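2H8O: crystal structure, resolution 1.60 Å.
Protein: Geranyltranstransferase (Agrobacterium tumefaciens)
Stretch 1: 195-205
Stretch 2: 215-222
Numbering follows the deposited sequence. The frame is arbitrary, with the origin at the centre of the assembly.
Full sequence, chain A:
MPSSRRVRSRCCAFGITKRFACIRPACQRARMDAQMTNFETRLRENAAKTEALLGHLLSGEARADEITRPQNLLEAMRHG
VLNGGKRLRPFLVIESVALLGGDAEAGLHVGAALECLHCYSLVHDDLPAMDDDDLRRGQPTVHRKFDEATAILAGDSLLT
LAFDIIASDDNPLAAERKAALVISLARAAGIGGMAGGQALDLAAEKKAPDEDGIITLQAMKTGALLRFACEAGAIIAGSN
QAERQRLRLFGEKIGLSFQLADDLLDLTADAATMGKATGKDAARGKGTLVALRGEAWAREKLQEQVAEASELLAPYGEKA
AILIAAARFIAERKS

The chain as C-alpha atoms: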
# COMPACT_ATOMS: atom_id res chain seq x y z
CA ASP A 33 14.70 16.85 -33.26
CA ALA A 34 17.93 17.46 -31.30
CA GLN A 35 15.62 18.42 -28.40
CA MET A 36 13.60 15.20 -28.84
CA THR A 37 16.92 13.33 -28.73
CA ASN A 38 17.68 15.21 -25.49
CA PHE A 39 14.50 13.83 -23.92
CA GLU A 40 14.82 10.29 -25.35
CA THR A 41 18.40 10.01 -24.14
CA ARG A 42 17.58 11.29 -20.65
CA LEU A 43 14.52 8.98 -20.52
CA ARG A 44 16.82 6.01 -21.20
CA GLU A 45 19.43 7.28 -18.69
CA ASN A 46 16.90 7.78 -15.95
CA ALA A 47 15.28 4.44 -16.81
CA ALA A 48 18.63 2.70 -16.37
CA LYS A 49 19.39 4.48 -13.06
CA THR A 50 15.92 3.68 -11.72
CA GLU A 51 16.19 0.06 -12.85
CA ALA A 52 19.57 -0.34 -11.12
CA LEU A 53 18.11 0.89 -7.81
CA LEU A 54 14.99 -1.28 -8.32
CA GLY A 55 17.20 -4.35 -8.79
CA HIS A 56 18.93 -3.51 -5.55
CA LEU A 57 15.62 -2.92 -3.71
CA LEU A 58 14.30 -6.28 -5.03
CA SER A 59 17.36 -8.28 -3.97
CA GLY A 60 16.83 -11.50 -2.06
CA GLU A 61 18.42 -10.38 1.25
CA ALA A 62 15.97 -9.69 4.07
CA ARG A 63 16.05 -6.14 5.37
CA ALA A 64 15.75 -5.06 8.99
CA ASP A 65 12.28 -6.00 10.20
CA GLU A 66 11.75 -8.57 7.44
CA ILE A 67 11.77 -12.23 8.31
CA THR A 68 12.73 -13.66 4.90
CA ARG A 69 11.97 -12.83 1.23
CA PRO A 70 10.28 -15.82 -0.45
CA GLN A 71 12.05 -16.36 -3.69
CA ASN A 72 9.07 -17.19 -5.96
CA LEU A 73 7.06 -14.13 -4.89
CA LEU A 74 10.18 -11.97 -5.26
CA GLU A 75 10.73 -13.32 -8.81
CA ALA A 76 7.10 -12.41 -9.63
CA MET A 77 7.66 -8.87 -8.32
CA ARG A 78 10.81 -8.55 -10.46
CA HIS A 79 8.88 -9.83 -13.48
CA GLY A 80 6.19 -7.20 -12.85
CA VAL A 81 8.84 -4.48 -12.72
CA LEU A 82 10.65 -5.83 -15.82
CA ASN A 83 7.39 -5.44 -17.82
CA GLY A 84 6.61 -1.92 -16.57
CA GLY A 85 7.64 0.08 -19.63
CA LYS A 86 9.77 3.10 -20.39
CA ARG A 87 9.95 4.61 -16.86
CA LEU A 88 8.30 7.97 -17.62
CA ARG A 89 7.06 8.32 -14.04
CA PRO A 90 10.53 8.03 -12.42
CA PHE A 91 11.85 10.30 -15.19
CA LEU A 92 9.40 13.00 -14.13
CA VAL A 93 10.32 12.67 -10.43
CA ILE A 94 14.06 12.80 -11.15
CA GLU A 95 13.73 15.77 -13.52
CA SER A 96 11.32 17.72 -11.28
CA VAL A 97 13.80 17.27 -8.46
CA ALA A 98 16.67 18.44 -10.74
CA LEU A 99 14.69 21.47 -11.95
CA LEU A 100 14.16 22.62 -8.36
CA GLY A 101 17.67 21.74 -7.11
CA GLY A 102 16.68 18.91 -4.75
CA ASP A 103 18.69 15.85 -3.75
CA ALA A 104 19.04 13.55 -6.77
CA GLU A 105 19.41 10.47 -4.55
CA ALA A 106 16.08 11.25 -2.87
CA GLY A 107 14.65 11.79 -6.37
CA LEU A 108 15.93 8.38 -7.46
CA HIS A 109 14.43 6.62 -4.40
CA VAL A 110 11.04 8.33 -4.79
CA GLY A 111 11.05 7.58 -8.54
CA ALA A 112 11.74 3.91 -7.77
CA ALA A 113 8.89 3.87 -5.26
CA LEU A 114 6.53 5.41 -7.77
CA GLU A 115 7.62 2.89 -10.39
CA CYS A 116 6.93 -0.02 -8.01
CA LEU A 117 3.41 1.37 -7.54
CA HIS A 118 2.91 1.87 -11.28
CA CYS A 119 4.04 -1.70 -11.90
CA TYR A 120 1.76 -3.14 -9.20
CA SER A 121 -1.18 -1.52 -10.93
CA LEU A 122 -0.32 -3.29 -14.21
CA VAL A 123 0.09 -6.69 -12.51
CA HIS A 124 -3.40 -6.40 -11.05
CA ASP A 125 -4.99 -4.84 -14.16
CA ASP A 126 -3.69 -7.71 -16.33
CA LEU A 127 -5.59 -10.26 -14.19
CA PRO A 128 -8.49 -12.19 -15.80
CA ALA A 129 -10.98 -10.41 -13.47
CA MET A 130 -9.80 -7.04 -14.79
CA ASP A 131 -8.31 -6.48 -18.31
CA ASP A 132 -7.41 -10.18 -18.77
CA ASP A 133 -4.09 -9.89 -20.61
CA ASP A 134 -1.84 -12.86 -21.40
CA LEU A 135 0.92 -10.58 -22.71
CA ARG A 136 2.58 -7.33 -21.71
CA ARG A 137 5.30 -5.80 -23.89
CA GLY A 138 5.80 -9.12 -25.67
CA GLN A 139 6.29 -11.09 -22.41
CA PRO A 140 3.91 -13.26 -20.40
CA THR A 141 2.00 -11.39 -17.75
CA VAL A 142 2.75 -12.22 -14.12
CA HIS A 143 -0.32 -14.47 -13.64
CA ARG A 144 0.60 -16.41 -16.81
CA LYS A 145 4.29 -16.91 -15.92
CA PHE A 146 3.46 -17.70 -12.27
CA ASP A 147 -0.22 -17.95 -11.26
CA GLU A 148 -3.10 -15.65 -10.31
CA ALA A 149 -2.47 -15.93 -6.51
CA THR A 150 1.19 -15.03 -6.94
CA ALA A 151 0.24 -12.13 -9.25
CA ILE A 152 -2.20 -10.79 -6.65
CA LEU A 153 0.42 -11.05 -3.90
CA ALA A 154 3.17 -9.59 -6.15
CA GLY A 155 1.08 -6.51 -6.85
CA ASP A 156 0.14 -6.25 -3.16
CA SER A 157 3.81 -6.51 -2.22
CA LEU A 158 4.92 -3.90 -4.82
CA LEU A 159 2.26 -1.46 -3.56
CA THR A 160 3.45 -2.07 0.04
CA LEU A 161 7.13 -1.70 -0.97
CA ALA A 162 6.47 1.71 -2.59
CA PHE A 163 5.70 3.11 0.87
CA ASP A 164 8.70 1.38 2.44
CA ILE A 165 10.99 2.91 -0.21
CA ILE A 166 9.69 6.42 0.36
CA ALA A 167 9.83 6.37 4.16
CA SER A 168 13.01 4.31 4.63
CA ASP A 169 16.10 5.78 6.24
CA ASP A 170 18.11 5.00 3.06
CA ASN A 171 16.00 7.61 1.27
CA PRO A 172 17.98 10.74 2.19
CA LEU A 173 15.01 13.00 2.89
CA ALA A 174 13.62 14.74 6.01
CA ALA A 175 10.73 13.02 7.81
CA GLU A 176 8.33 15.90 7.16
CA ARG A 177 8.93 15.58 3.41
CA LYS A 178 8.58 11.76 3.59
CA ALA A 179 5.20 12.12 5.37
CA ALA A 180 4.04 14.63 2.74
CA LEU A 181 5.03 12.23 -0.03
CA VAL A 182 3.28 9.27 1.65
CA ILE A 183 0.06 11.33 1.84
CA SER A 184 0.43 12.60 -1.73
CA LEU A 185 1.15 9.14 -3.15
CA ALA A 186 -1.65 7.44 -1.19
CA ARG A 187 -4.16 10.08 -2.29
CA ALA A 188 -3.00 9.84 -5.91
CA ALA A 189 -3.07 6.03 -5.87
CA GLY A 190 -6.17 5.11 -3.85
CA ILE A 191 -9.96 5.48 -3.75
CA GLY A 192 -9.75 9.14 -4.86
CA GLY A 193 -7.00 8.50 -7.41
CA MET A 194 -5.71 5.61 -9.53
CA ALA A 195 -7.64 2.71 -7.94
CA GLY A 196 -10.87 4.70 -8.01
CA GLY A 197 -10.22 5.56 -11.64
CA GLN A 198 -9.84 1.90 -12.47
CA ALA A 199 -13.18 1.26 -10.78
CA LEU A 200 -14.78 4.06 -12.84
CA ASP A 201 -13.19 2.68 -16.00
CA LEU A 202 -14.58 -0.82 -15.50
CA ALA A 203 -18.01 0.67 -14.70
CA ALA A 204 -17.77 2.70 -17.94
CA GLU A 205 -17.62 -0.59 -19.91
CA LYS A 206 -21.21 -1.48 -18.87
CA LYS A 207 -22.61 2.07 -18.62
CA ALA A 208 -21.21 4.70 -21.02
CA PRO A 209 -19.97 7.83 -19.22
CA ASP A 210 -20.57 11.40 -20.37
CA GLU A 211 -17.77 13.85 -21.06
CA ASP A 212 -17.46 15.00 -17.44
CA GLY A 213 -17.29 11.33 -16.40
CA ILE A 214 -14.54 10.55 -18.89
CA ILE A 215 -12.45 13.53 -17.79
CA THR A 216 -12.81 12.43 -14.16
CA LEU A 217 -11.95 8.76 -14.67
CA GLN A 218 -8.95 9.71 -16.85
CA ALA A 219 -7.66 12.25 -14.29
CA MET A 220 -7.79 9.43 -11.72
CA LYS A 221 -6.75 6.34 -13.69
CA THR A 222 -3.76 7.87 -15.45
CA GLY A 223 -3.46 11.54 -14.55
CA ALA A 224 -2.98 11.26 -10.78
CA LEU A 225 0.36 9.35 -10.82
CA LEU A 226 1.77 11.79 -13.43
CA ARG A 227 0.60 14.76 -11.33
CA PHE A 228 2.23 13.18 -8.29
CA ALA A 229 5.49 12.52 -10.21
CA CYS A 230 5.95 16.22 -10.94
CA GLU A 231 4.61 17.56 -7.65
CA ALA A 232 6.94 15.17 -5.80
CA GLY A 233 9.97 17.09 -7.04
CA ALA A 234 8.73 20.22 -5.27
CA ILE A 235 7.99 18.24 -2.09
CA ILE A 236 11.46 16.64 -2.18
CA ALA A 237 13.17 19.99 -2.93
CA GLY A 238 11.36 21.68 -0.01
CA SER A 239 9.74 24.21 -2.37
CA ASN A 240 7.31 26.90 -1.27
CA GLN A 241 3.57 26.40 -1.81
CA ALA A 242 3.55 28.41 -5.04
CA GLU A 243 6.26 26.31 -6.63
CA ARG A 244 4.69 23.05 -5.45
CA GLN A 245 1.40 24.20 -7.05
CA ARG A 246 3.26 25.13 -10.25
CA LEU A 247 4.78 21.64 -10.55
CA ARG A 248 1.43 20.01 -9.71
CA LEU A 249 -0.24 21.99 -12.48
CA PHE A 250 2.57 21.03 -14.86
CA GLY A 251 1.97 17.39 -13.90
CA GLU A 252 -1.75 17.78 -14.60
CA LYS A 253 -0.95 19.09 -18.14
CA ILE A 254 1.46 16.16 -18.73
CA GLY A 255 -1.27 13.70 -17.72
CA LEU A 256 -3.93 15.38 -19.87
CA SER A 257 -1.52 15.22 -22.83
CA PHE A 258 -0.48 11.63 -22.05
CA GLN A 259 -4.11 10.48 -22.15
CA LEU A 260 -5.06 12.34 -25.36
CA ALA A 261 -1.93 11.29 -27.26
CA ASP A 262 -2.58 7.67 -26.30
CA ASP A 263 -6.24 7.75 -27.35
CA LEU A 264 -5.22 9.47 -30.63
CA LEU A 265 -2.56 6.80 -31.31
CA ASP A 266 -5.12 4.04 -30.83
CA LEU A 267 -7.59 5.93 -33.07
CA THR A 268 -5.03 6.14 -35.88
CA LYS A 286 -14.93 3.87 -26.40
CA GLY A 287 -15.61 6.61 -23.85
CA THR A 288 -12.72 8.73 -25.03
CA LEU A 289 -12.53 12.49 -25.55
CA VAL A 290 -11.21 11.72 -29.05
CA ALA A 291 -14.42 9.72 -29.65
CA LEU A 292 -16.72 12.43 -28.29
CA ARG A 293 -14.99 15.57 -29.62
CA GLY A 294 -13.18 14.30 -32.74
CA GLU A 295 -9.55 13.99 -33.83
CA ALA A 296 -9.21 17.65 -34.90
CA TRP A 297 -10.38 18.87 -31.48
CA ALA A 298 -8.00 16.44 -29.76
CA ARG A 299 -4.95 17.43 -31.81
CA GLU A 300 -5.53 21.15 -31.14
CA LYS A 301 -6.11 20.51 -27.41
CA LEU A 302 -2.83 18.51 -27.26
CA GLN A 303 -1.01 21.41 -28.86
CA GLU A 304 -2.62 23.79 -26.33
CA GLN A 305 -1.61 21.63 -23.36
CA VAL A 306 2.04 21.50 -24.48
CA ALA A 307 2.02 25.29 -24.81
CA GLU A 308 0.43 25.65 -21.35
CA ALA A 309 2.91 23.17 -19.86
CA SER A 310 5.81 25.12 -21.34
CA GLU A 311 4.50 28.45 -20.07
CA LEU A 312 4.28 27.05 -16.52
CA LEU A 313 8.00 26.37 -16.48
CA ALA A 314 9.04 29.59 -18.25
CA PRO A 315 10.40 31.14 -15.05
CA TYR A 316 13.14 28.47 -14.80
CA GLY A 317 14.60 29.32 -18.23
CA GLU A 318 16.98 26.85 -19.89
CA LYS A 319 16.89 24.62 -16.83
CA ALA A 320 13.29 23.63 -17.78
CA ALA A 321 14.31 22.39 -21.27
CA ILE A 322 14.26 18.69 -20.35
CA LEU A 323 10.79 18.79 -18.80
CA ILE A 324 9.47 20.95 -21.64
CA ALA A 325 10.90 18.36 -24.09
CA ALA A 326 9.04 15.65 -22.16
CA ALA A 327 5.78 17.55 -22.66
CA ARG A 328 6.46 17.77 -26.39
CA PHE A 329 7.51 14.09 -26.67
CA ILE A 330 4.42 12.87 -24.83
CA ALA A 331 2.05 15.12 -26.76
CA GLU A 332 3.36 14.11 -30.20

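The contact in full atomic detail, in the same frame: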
# COMPACT_ATOMS: atom_id res chain seq x y z
N ALA A 195 -6.78 3.89 -8.17
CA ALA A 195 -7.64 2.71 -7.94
C ALA A 195 -9.10 3.05 -8.20
O ALA A 195 -9.85 2.27 -8.80
CB ALA A 195 -7.45 2.12 -6.52
N GLY A 196 -9.52 4.22 -7.73
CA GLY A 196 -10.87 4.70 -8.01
C GLY A 196 -11.12 4.89 -9.48
O GLY A 196 -12.22 4.59 -9.99
N GLY A 197 -10.12 5.41 -10.18
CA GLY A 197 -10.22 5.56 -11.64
C GLY A 197 -10.39 4.25 -12.36
O GLY A 197 -11.15 4.15 -13.32
N GLN A 198 -9.70 3.22 -11.88
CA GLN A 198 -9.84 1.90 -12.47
C GLN A 198 -11.25 1.38 -12.24
O GLN A 198 -11.85 0.82 -13.15
CB GLN A 198 -8.84 0.92 -11.88
CG GLN A 198 -7.43 1.29 -12.10
CD GLN A 198 -6.49 0.37 -11.39
OE1 GLN A 198 -6.02 0.65 -10.28
NE2 GLN A 198 -6.22 -0.77 -12.00
N ALA A 199 -11.79 1.62 -11.05
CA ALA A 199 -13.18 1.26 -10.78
C ALA A 199 -14.14 2.00 -11.72
O ALA A 199 -15.10 1.40 -12.22
CB ALA A 199 -13.54 1.53 -9.35
N LEU A 200 -13.90 3.29 -11.95
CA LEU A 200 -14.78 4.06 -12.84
C LEU A 200 -14.64 3.58 -14.28
O LEU A 200 -15.62 3.56 -15.03
CB LEU A 200 -14.49 5.56 -12.72
CG LEU A 200 -14.96 6.19 -11.40
CD1 LEU A 200 -14.48 7.62 -11.30
CD2 LEU A 200 -16.47 6.13 -11.29
N ASP A 201 -13.44 3.15 -14.64
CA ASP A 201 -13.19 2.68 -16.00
C ASP A 201 -13.94 1.38 -16.29
O ASP A 201 -14.58 1.22 -17.34
CB ASP A 201 -11.68 2.54 -16.22
CG ASP A 201 -11.32 2.35 -17.67
OD1 ASP A 201 -11.87 3.07 -18.55
OD2 ASP A 201 -10.49 1.45 -17.94
N LEU A 202 -13.87 0.45 -15.35
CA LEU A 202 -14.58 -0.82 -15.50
C LEU A 202 -16.09 -0.60 -15.53
O LEU A 202 -16.81 -1.27 -16.29
CB LEU A 202 -14.18 -1.77 -14.37
CG LEU A 202 -12.76 -2.31 -14.45
CD1 LEU A 202 -12.40 -3.02 -13.14
CD2 LEU A 202 -12.60 -3.27 -15.62
N ALA A 203 -16.59 0.31 -14.69
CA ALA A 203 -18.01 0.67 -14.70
C ALA A 203 -18.42 1.31 -16.04
O ALA A 203 -19.55 1.10 -16.52
CB ALA A 203 -18.33 1.61 -13.57
N ALA A 204 -17.51 2.07 -16.64
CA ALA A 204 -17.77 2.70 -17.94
C ALA A 204 -18.02 1.68 -19.06
O ALA A 204 -18.70 1.98 -20.03
CB ALA A 204 -16.62 3.62 -18.32
N GLU A 205 -17.45 0.48 -18.92
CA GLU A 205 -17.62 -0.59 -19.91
C GLU A 205 -19.07 -1.09 -20.02
O GLU A 205 -19.50 -1.51 -21.09
CB GLU A 205 -16.70 -1.78 -19.60
CG GLU A 205 -15.21 -1.45 -19.68
CD GLU A 205 -14.32 -2.58 -19.16
OE1 GLU A 205 -14.81 -3.74 -19.06
OE2 GLU A 205 -13.14 -2.31 -18.84
N ILE A 215 -13.53 12.67 -18.26
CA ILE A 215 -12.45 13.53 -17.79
C ILE A 215 -12.04 13.11 -16.37
O ILE A 215 -10.85 12.98 -16.03
CB ILE A 215 -12.89 15.02 -17.83
CG1 ILE A 215 -13.08 15.44 -19.30
CG2 ILE A 215 -11.91 15.92 -17.07
CD1 ILE A 215 -13.77 16.80 -19.53
N THR A 216 -13.05 12.84 -15.55
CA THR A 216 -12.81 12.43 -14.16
C THR A 216 -12.09 11.09 -14.08
O THR A 216 -11.08 10.97 -13.37
CB THR A 216 -14.12 12.41 -13.37
OG1 THR A 216 -14.62 13.75 -13.28
CG2 THR A 216 -13.94 11.81 -11.94
N LEU A 217 -12.59 10.07 -14.78
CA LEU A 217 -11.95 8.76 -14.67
C LEU A 217 -10.53 8.78 -15.23
O LEU A 217 -9.63 8.10 -14.69
CB LEU A 217 -12.80 7.65 -15.27
CG LEU A 217 -12.91 7.45 -16.77
CD1 LEU A 217 -11.69 6.67 -17.28
CD2 LEU A 217 -14.24 6.71 -17.11
N GLN A 218 -10.31 9.55 -16.29
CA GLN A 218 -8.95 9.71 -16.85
C GLN A 218 -7.99 10.43 -15.89
O GLN A 218 -6.86 10.00 -15.71
CB GLN A 218 -9.02 10.45 -18.18
CG GLN A 218 -9.66 9.65 -19.28
CD GLN A 218 -9.69 10.39 -20.60
OE1 GLN A 218 -9.51 11.61 -20.67
NE2 GLN A 218 -9.92 9.63 -21.67
N ALA A 219 -8.46 11.52 -15.27
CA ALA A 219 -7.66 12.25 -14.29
C ALA A 219 -7.22 11.34 -13.15
O ALA A 219 -6.13 11.50 -12.61
CB ALA A 219 -8.43 13.45 -13.74
N MET A 220 -8.07 10.36 -12.81
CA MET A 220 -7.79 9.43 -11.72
C MET A 220 -6.92 8.26 -12.20
O MET A 220 -5.85 8.01 -11.63
CB MET A 220 -9.11 8.92 -11.10
CG MET A 220 -9.95 10.02 -10.45
SD MET A 220 -11.65 9.52 -9.92
CE MET A 220 -11.28 8.50 -8.48
N LYS A 221 -7.36 7.59 -13.26
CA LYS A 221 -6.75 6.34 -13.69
C LYS A 221 -5.32 6.52 -14.17
O LYS A 221 -4.44 5.68 -13.88
CB LYS A 221 -7.54 5.71 -14.82
CG LYS A 221 -7.04 4.31 -15.16
CD LYS A 221 -8.01 3.62 -16.11
CE LYS A 221 -7.53 2.23 -16.59
NZ LYS A 221 -6.11 1.94 -16.36
N THR A 222 -5.10 7.59 -14.93
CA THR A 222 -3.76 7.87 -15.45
C THR A 222 -3.19 9.21 -15.03
O THR A 222 -1.98 9.35 -14.87
CB THR A 222 -3.75 7.76 -16.97
OG1 THR A 222 -4.60 8.76 -17.53
CG2 THR A 222 -4.24 6.38 -17.41
O HOH W 1 -7.61 -0.60 -14.66

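Both stretches are helical, and each helix extends beyond the residues described here. Their N-to-C directions make an angle of 136°, so the two run roughly against each other but are well splayed. The axes approach to 6.9 Å, which is close for two helices. The backbones come nearest at Gly197 and Lys221, where the CA atoms are 4.1 Å apart. Within stretch 1, regular i to i+4 hydrogen bonds such as Asp201 N to Gly197 O, 2.8 Å, hold the helix. In stretch 2, Lys221 N donates to Leu217 O at 2.7 Å, and a wider pi-type turn spans 219-222.

Glycine makes the close approach possible. Gly197 CA lies 3.6 Å from Met220 CB and 3.9 Å from Lys221 N. A CB on Gly197 would point toward stretch 2 and fall 2.3 Å from Lys221 N, a clash. Gly196 is similarly confined. Its C atom is 3.7 Å from Met220 CE, and a CB there would come within 2.8 Å of the same methyl.

No hydrogen bond crosses directly between the stretches. The contact is mainly one of packing, and it buries 424 Å² in total. Leu217 is the knob. Its side chain, with both chi angles in p, sits among Gly197, Leu200, Asp201 and Ala204. Leu217 CB meets Leu200 CB at 3.7 Å, and Leu217 CD2 reaches Ala204 CB at 4.1 Å. The small methyl of Ala204 points toward stretch 2 and adds an apolar wall to the hole without filling it.

Leu200 also points toward stretch 2. Its CD1 lies 3.7 Å from Met220 SD and 4.3 Å from Thr216 CG2, so Thr216 offers its methyl to this apolar patch. Met220 is buried. Its long, unbranched side chain runs past Leu200 to place CE against Gly196.

Polar residues also take part. Asp201 forms part of the hole around Leu217 and points toward stretch 2, with OD1 3.8 Å from Leu217 CD1 and OD2 3.3 Å from Lys221 CE. The carboxylate therefore meets carbon atoms of both residues. Lys221 leaves its backbone sideways and is extended through chi3. Its aliphatic part lies along the edge of the contact, with Lys221 CG 4.3 Å from Gln198 CG, while its amine reaches a water. That water accepts a hydrogen bond from Gln198 NE2 at 3.0 Å and a weak one from Lys221 NZ at 3.4 Å. It gives the two helices a polar link where the side chains themselves do not bond.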